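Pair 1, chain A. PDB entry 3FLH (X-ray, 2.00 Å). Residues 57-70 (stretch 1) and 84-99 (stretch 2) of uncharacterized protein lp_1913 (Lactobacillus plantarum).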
# COMPACT_ATOMS: atom_id res chain seq x y z
N PRO A 57 7.08 14.73 12.33
CA PRO A 57 5.81 14.78 11.60
C PRO A 57 6.03 15.08 10.12
O PRO A 57 6.77 15.99 9.77
CB PRO A 57 5.05 15.87 12.32
CG PRO A 57 5.50 15.70 13.73
CD PRO A 57 7.00 15.54 13.56
N ALA A 58 5.39 14.29 9.27
CA ALA A 58 5.51 14.43 7.83
C ALA A 58 5.39 15.86 7.32
O ALA A 58 6.13 16.26 6.42
CB ALA A 58 4.47 13.55 7.15
N LYS A 59 4.47 16.64 7.89
CA LYS A 59 4.26 18.02 7.46
C LYS A 59 5.35 18.98 7.92
O LYS A 59 5.28 20.18 7.66
CB LYS A 59 2.90 18.54 7.96
CG LYS A 59 2.90 19.04 9.40
CD LYS A 59 1.52 19.54 9.81
CE LYS A 59 1.60 20.42 11.06
NZ LYS A 59 2.28 19.74 12.20
N ASP A 60 6.35 18.46 8.62
CA ASP A 60 7.44 19.30 9.11
C ASP A 60 8.77 18.81 8.56
O ASP A 60 9.79 19.47 8.69
CB ASP A 60 7.48 19.28 10.64
CG ASP A 60 6.20 19.80 11.26
OD1 ASP A 60 5.83 20.96 10.97
OD2 ASP A 60 5.56 19.06 12.03
N LEU A 61 8.75 17.63 7.93
CA LEU A 61 9.96 17.03 7.38
C LEU A 61 10.79 17.97 6.51
O LEU A 61 11.95 18.25 6.83
CB LEU A 61 9.60 15.78 6.59
CG LEU A 61 10.78 15.09 5.91
CD1 LEU A 61 11.77 14.60 6.96
CD2 LEU A 61 10.28 13.93 5.07
N ALA A 62 10.21 18.46 5.42
CA ALA A 62 10.93 19.36 4.51
C ALA A 62 11.59 20.52 5.25
O ALA A 62 12.66 20.99 4.87
CB ALA A 62 9.98 19.89 3.43
N THR A 63 10.94 20.97 6.32
CA THR A 63 11.44 22.09 7.12
C THR A 63 12.60 21.71 8.05
O THR A 63 13.55 22.48 8.21
CB THR A 63 10.31 22.70 7.99
OG1 THR A 63 9.29 23.24 7.14
CG2 THR A 63 10.87 23.81 8.88
N ARG A 64 12.52 20.52 8.65
CA ARG A 64 13.53 20.06 9.60
C ARG A 64 14.55 19.09 9.01
O ARG A 64 15.34 18.49 9.74
CB ARG A 64 12.84 19.40 10.79
CG ARG A 64 11.95 20.33 11.60
CD ARG A 64 11.21 19.57 12.69
NE ARG A 64 12.13 18.74 13.46
CZ ARG A 64 11.75 17.73 14.24
NH1 ARG A 64 10.47 17.41 14.37
NH2 ARG A 64 12.67 17.02 14.87
N ILE A 65 14.55 18.96 7.69
CA ILE A 65 15.46 18.04 7.03
C ILE A 65 16.91 18.54 7.07
O ILE A 65 17.84 17.81 6.73
CB ILE A 65 15.01 17.80 5.58
CG1 ILE A 65 15.56 16.46 5.08
CG2 ILE A 65 15.46 18.94 4.68
CD1 ILE A 65 14.96 16.03 3.77
N GLY A 66 17.09 19.78 7.52
CA GLY A 66 18.42 20.36 7.60
C GLY A 66 19.15 19.97 8.87
O GLY A 66 20.31 20.35 9.07
N GLU A 67 18.49 19.21 9.73
CA GLU A 67 19.08 18.78 11.00
C GLU A 67 19.54 17.33 10.89
O GLU A 67 19.98 16.74 11.87
CB GLU A 67 18.06 18.88 12.12
CG GLU A 67 17.02 19.96 11.92
CD GLU A 67 15.91 19.90 12.96
OE1 GLU A 67 15.56 18.78 13.38
OE2 GLU A 67 15.38 20.97 13.33
N LEU A 68 19.44 16.77 9.69
CA LEU A 68 19.82 15.38 9.48
C LEU A 68 21.23 15.17 8.93
O LEU A 68 21.71 15.94 8.10
CB LEU A 68 18.80 14.71 8.54
CG LEU A 68 17.32 14.81 8.95
CD1 LEU A 68 16.45 14.13 7.91
CD2 LEU A 68 17.11 14.18 10.32
N ASP A 69 21.89 14.13 9.42
CA ASP A 69 23.24 13.79 8.98
C ASP A 69 23.14 13.14 7.60
O ASP A 69 22.47 12.12 7.44
CB ASP A 69 23.88 12.81 9.96
CG ASP A 69 25.36 12.63 9.71
OD1 ASP A 69 25.75 12.44 8.54
OD2 ASP A 69 26.14 12.68 10.68
N PRO A 70 23.83 13.70 6.60
CA PRO A 70 23.82 13.18 5.23
C PRO A 70 24.50 11.83 5.03
O PRO A 70 24.31 11.18 4.00
CB PRO A 70 24.49 14.30 4.44
CG PRO A 70 25.49 14.82 5.41
CD PRO A 70 24.69 14.90 6.69
N THR A 84 -0.07 7.22 2.61
CA THR A 84 0.90 7.69 1.63
C THR A 84 1.94 8.58 2.30
O THR A 84 2.83 9.10 1.62
CB THR A 84 0.21 8.53 0.53
OG1 THR A 84 -0.53 9.60 1.14
CG2 THR A 84 -0.74 7.67 -0.30
N LEU A 85 1.83 8.76 3.61
CA LEU A 85 2.78 9.62 4.34
C LEU A 85 4.21 9.13 4.24
O LEU A 85 5.14 9.94 4.22
CB LEU A 85 2.39 9.73 5.82
CG LEU A 85 1.22 10.64 6.22
CD1 LEU A 85 1.55 12.10 5.93
CD2 LEU A 85 -0.02 10.20 5.46
N GLY A 86 4.39 7.82 4.19
CA GLY A 86 5.73 7.26 4.09
C GLY A 86 6.37 7.58 2.75
O GLY A 86 7.54 7.96 2.69
N LYS A 87 5.60 7.43 1.68
CA LYS A 87 6.13 7.71 0.35
C LYS A 87 6.37 9.19 0.14
O LYS A 87 7.34 9.59 -0.51
CB LYS A 87 5.18 7.16 -0.72
CG LYS A 87 5.09 5.63 -0.75
CD LYS A 87 4.11 5.16 -1.82
CE LYS A 87 3.90 3.65 -1.80
NZ LYS A 87 5.13 2.88 -2.08
N THR A 88 5.50 10.03 0.69
CA THR A 88 5.66 11.46 0.55
C THR A 88 6.94 11.90 1.26
O THR A 88 7.72 12.69 0.73
CB THR A 88 4.41 12.19 1.11
OG1 THR A 88 3.29 11.87 0.27
CG2 THR A 88 4.61 13.70 1.10
N ALA A 89 7.18 11.37 2.46
CA ALA A 89 8.40 11.70 3.19
C ALA A 89 9.60 11.17 2.40
O ALA A 89 10.60 11.87 2.23
CB ALA A 89 8.38 11.06 4.58
N LEU A 90 9.49 9.93 1.91
CA LEU A 90 10.57 9.33 1.14
C LEU A 90 10.94 10.20 -0.06
O LEU A 90 12.12 10.40 -0.35
CB LEU A 90 10.19 7.92 0.67
CG LEU A 90 11.30 7.08 0.01
CD1 LEU A 90 12.46 6.88 0.99
CD2 LEU A 90 10.75 5.72 -0.42
N LEU A 91 9.93 10.71 -0.76
CA LEU A 91 10.17 11.55 -1.94
C LEU A 91 10.95 12.81 -1.58
O LEU A 91 11.83 13.25 -2.33
CB LEU A 91 8.83 11.94 -2.59
CG LEU A 91 8.93 12.82 -3.84
CD1 LEU A 91 9.85 12.18 -4.86
CD2 LEU A 91 7.54 13.03 -4.43
N VAL A 92 10.63 13.39 -0.43
CA VAL A 92 11.31 14.59 0.04
C VAL A 92 12.79 14.28 0.30
O VAL A 92 13.68 15.01 -0.14
CB VAL A 92 10.65 15.13 1.33
CG1 VAL A 92 11.44 16.30 1.88
CG2 VAL A 92 9.22 15.55 1.03
N LEU A 93 13.04 13.18 1.01
CA LEU A 93 14.40 12.77 1.35
C LEU A 93 15.23 12.43 0.11
O LEU A 93 16.35 12.93 -0.06
CB LEU A 93 14.37 11.57 2.31
CG LEU A 93 13.82 11.83 3.72
CD1 LEU A 93 13.48 10.52 4.41
CD2 LEU A 93 14.87 12.61 4.52
N LEU A 94 14.69 11.58 -0.76
CA LEU A 94 15.39 11.19 -1.98
C LEU A 94 15.61 12.40 -2.90
O LEU A 94 16.66 12.50 -3.54
CB LEU A 94 14.63 10.08 -2.71
CG LEU A 94 14.34 8.75 -1.98
CD1 LEU A 94 13.61 7.81 -2.94
CD2 LEU A 94 15.63 8.11 -1.49
N SER A 95 14.64 13.31 -2.97
CA SER A 95 14.80 14.50 -3.83
C SER A 95 15.90 15.42 -3.30
O SER A 95 16.52 16.15 -4.06
CB SER A 95 13.49 15.29 -3.92
OG SER A 95 12.49 14.56 -4.61
N ALA A 96 16.12 15.37 -1.99
CA ALA A 96 17.13 16.21 -1.34
C ALA A 96 18.52 15.59 -1.41
O ALA A 96 19.48 16.17 -0.89
CB ALA A 96 16.74 16.46 0.11
N GLY A 97 18.64 14.43 -2.03
CA GLY A 97 19.93 13.78 -2.13
C GLY A 97 20.26 12.86 -0.97
O GLY A 97 21.42 12.51 -0.75
N PHE A 98 19.24 12.46 -0.21
CA PHE A 98 19.45 11.56 0.92
C PHE A 98 19.15 10.12 0.54
O PHE A 98 18.43 9.85 -0.42
CB PHE A 98 18.54 11.96 2.09
CG PHE A 98 19.04 13.13 2.88
CD1 PHE A 98 20.03 12.96 3.84
CD2 PHE A 98 18.53 14.40 2.66
CE1 PHE A 98 20.52 14.04 4.55
CE2 PHE A 98 19.01 15.50 3.37
CZ PHE A 98 20.01 15.32 4.32
N GLU A 99 19.72 9.20 1.30
CA GLU A 99 19.46 7.79 1.10
C GLU A 99 18.39 7.44 2.13
O GLU A 99 18.59 7.64 3.32
CB GLU A 99 20.73 6.97 1.34
CG GLU A 99 21.69 6.97 0.16
CD GLU A 99 21.06 6.36 -1.07
OE1 GLU A 99 20.74 5.15 -1.04
OE2 GLU A 99 20.88 7.09 -2.08
O HOH W 1 21.54 9.89 3.46

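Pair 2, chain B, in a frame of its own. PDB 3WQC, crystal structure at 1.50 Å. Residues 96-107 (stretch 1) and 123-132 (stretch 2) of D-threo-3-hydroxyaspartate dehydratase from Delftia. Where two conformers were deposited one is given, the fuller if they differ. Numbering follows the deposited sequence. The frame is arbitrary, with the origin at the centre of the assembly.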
# COMPACT_ATOMS: atom_id res chain seq x y z
N SER B 96 -1.50 5.28 -20.82
CA SER B 96 -1.04 6.23 -21.86
C SER B 96 0.49 6.20 -21.91
O SER B 96 1.18 6.44 -20.90
CB SER B 96 -1.47 7.64 -21.43
OG SER B 96 -2.84 7.78 -21.24
N MET B 97 1.07 5.97 -23.10
CA MET B 97 2.50 5.71 -23.21
C MET B 97 3.33 6.96 -22.93
O MET B 97 3.08 8.04 -23.56
CB MET B 97 2.80 5.18 -24.62
CG MET B 97 4.27 4.83 -24.79
SD MET B 97 4.77 3.51 -23.63
CE MET B 97 6.48 3.32 -24.18
N ALA B 98 4.37 6.87 -22.05
CA ALA B 98 5.30 7.94 -21.85
C ALA B 98 6.43 7.78 -22.86
O ALA B 98 7.02 6.69 -22.98
CB ALA B 98 5.89 7.80 -20.46
N PRO B 99 6.76 8.85 -23.61
CA PRO B 99 7.87 8.72 -24.56
C PRO B 99 9.16 8.17 -23.98
O PRO B 99 9.87 7.39 -24.68
CB PRO B 99 8.02 10.19 -25.05
CG PRO B 99 6.59 10.73 -24.98
CD PRO B 99 6.04 10.15 -23.66
N HIS B 100 9.49 8.50 -22.72
CA HIS B 100 10.80 8.01 -22.20
C HIS B 100 10.85 6.51 -22.00
O HIS B 100 11.97 5.96 -21.86
CB HIS B 100 11.18 8.74 -20.91
CG HIS B 100 10.46 8.28 -19.69
ND1 HIS B 100 9.26 8.81 -19.26
CD2 HIS B 100 10.80 7.26 -18.81
CE1 HIS B 100 8.87 8.12 -18.12
NE2 HIS B 100 9.85 7.17 -17.86
N ARG B 101 9.67 5.83 -21.99
CA ARG B 101 9.63 4.39 -21.87
C ARG B 101 9.73 3.69 -23.23
O ARG B 101 9.69 2.45 -23.28
CB ARG B 101 8.36 3.94 -21.15
CG ARG B 101 8.55 4.12 -19.61
CD ARG B 101 7.42 3.50 -18.80
NE ARG B 101 6.26 4.39 -18.61
CZ ARG B 101 6.17 5.29 -17.62
NH1 ARG B 101 7.18 5.45 -16.71
NH2 ARG B 101 5.03 5.98 -17.49
N LEU B 102 9.85 4.47 -24.34
CA LEU B 102 9.88 3.79 -25.65
C LEU B 102 11.07 2.80 -25.85
O LEU B 102 10.88 1.75 -26.43
CB LEU B 102 9.82 4.84 -26.78
CG LEU B 102 8.37 5.33 -26.98
CD1 LEU B 102 8.38 6.64 -27.78
CD2 LEU B 102 7.54 4.26 -27.75
N PRO B 103 12.27 3.12 -25.33
CA PRO B 103 13.37 2.12 -25.49
C PRO B 103 13.00 0.82 -24.82
O PRO B 103 13.27 -0.24 -25.38
CB PRO B 103 14.58 2.82 -24.83
CG PRO B 103 14.32 4.38 -25.11
CD PRO B 103 12.77 4.44 -24.85
N GLN B 104 12.39 0.84 -23.63
CA GLN B 104 12.02 -0.45 -22.99
C GLN B 104 10.96 -1.18 -23.79
O GLN B 104 11.03 -2.39 -23.96
CB GLN B 104 11.49 -0.18 -21.58
CG GLN B 104 11.42 -1.55 -20.94
CD GLN B 104 10.90 -1.57 -19.53
OE1 GLN B 104 10.76 -2.71 -18.88
NE2 GLN B 104 10.61 -0.36 -19.00
N ALA B 105 9.96 -0.44 -24.35
CA ALA B 105 8.93 -1.13 -25.14
C ALA B 105 9.60 -1.70 -26.42
O ALA B 105 9.20 -2.82 -26.79
CB ALA B 105 7.87 -0.10 -25.53
N LEU B 106 10.52 -0.95 -27.02
CA LEU B 106 11.26 -1.45 -28.23
C LEU B 106 11.98 -2.74 -27.87
O LEU B 106 11.92 -3.74 -28.65
CB LEU B 106 12.20 -0.35 -28.72
CG LEU B 106 13.07 -0.78 -29.92
CD1 LEU B 106 12.21 -1.11 -31.14
CD2 LEU B 106 14.14 0.28 -30.17
N GLN B 107 12.70 -2.73 -26.75
CA GLN B 107 13.49 -3.93 -26.42
C GLN B 107 12.60 -5.15 -26.23
O GLN B 107 12.95 -6.26 -26.67
CB GLN B 107 14.27 -3.64 -25.14
CG GLN B 107 15.32 -2.55 -25.36
CD GLN B 107 15.65 -1.74 -24.09
OE1 GLN B 107 15.25 -2.10 -22.98
NE2 GLN B 107 16.42 -0.63 -24.27
N ALA B 123 0.51 14.44 -29.65
CA ALA B 123 1.96 14.49 -29.26
C ALA B 123 2.47 13.09 -28.92
O ALA B 123 3.60 12.75 -29.31
CB ALA B 123 2.17 15.38 -28.07
N ALA B 124 1.65 12.25 -28.20
CA ALA B 124 2.19 10.89 -27.89
C ALA B 124 2.32 10.07 -29.16
O ALA B 124 3.28 9.32 -29.34
CB ALA B 124 1.31 10.19 -26.84
N ALA B 125 1.34 10.22 -30.08
CA ALA B 125 1.41 9.49 -31.34
C ALA B 125 2.64 9.90 -32.14
O ALA B 125 3.28 9.08 -32.76
CB ALA B 125 0.09 9.70 -32.13
N GLN B 126 2.91 11.21 -32.18
CA GLN B 126 4.06 11.70 -32.93
C GLN B 126 5.34 11.14 -32.28
O GLN B 126 6.27 10.78 -33.04
CB GLN B 126 4.15 13.23 -32.86
CG GLN B 126 3.08 13.92 -33.71
CD GLN B 126 3.19 15.42 -33.68
OE1 GLN B 126 3.90 16.00 -32.83
NE2 GLN B 126 2.47 16.11 -34.57
N ALA B 127 5.41 11.07 -30.95
CA ALA B 127 6.66 10.57 -30.31
C ALA B 127 6.90 9.12 -30.68
O ALA B 127 8.03 8.67 -30.97
CB ALA B 127 6.55 10.72 -28.79
N ILE B 128 5.83 8.30 -30.61
CA ILE B 128 5.96 6.87 -30.96
C ILE B 128 6.37 6.73 -32.44
O ILE B 128 7.30 5.95 -32.74
CB ILE B 128 4.70 6.09 -30.67
CG1 ILE B 128 4.35 6.10 -29.16
CG2 ILE B 128 4.86 4.62 -31.15
CD1 ILE B 128 3.08 5.35 -28.77
N ALA B 129 5.68 7.44 -33.34
CA ALA B 129 5.96 7.23 -34.77
C ALA B 129 7.39 7.71 -35.05
O ALA B 129 8.08 7.07 -35.86
CB ALA B 129 4.93 8.04 -35.55
N ALA B 130 7.85 8.82 -34.47
CA ALA B 130 9.23 9.28 -34.79
C ALA B 130 10.25 8.27 -34.26
O ALA B 130 11.23 7.95 -34.96
CB ALA B 130 9.45 10.63 -34.18
N PHE B 131 10.01 7.71 -33.05
CA PHE B 131 10.97 6.75 -32.57
C PHE B 131 10.96 5.46 -33.36
O PHE B 131 12.01 4.85 -33.65
CB PHE B 131 10.64 6.51 -31.06
CG PHE B 131 11.66 5.60 -30.38
CD1 PHE B 131 12.94 6.11 -30.08
CD2 PHE B 131 11.31 4.29 -29.98
CE1 PHE B 131 13.89 5.31 -29.40
CE2 PHE B 131 12.30 3.51 -29.30
CZ PHE B 131 13.53 4.03 -28.99
N GLY B 132 9.75 5.02 -33.73
CA GLY B 132 9.60 3.81 -34.55
C GLY B 132 10.32 4.00 -35.88
O GLY B 132 10.97 3.07 -36.38

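The sharpest difference lies in where the aromatic ring comes from. In pair 2 it grows out of the helix itself: Phe B131 points toward the other stretch and packs against Leu B102, Pro B103 and Leu B106. The matching position in pair 1 is Ala A96, whose CB only reaches Ile A65 CD1 at 4.1 Å. Pair 1 takes its ring from Phe A98, two residues on and past the helix end. Gly A97, with positive phi, closes a Schellman motif there, and Phe A98 N bonds back to Leu A93 O at 2.9 Å. The chain thus turns off the helix and the ring comes back against stretch 1, its CE2 4.0 Å from Ile A65 CG1 and its CE1 3.5 Å from Pro A70 CA. Pair 2 is still helical at the matching Gly B132.

Beneath this difference the backbones agree: 14 central residues superpose to 0.8 Å. One stretch is a continuous helical segment, and the other lays a short helical turn against it, with Arg A64 on Arg B101 and Ile A65 on Leu B102; the helix axes run 7° apart in pair 1 and 53° apart in pair 2. Neither pair has a hydrogen bond between its stretches, so the fit rests on apolar packing.

The central rule is one branched aliphatic residue at the Ile A65/Leu B102 position, pointing toward the helix and meeting another at Leu A93/Ile B128. Ile A65 CD1 lies 3.5 Å from Leu A93 CD2; Leu B102 CD2 lies 3.9 Å from Ile B128 CG1. The two shapes are exchanged between the stretches, yet side-chain centres coincide within 1.0 Å and 0.4 Å. Leu B102 also lays its CB over one face of Phe B131, 4.0 Å from the ring centroid, a CH-pi contact.

One residue back along the helix, and three back on the other stretch, bulk is traded across the gap. Pair 1 sets Val A92 against Ala A62, with CG1 to CB at 4.2 Å; pair 2 sets Ala B127 against Pro B99, with CB to CG at 3.8 Å. A small residue on one side is met by a larger one on the other.

Leu A61 and Ala B98 show the looser end of the match. Leu A61 points toward the helix and brings CD2 within 3.5 Å of Ala A89 CB, whereas Ala B98 points away and touches nothing there. In pair 2 the neighbouring Met B97 faces the helix instead, its CB 4.2 Å from Ile B128 CD1 and its O 4.3 Å from Ala B124 CB, the alanine that matches Ala A89.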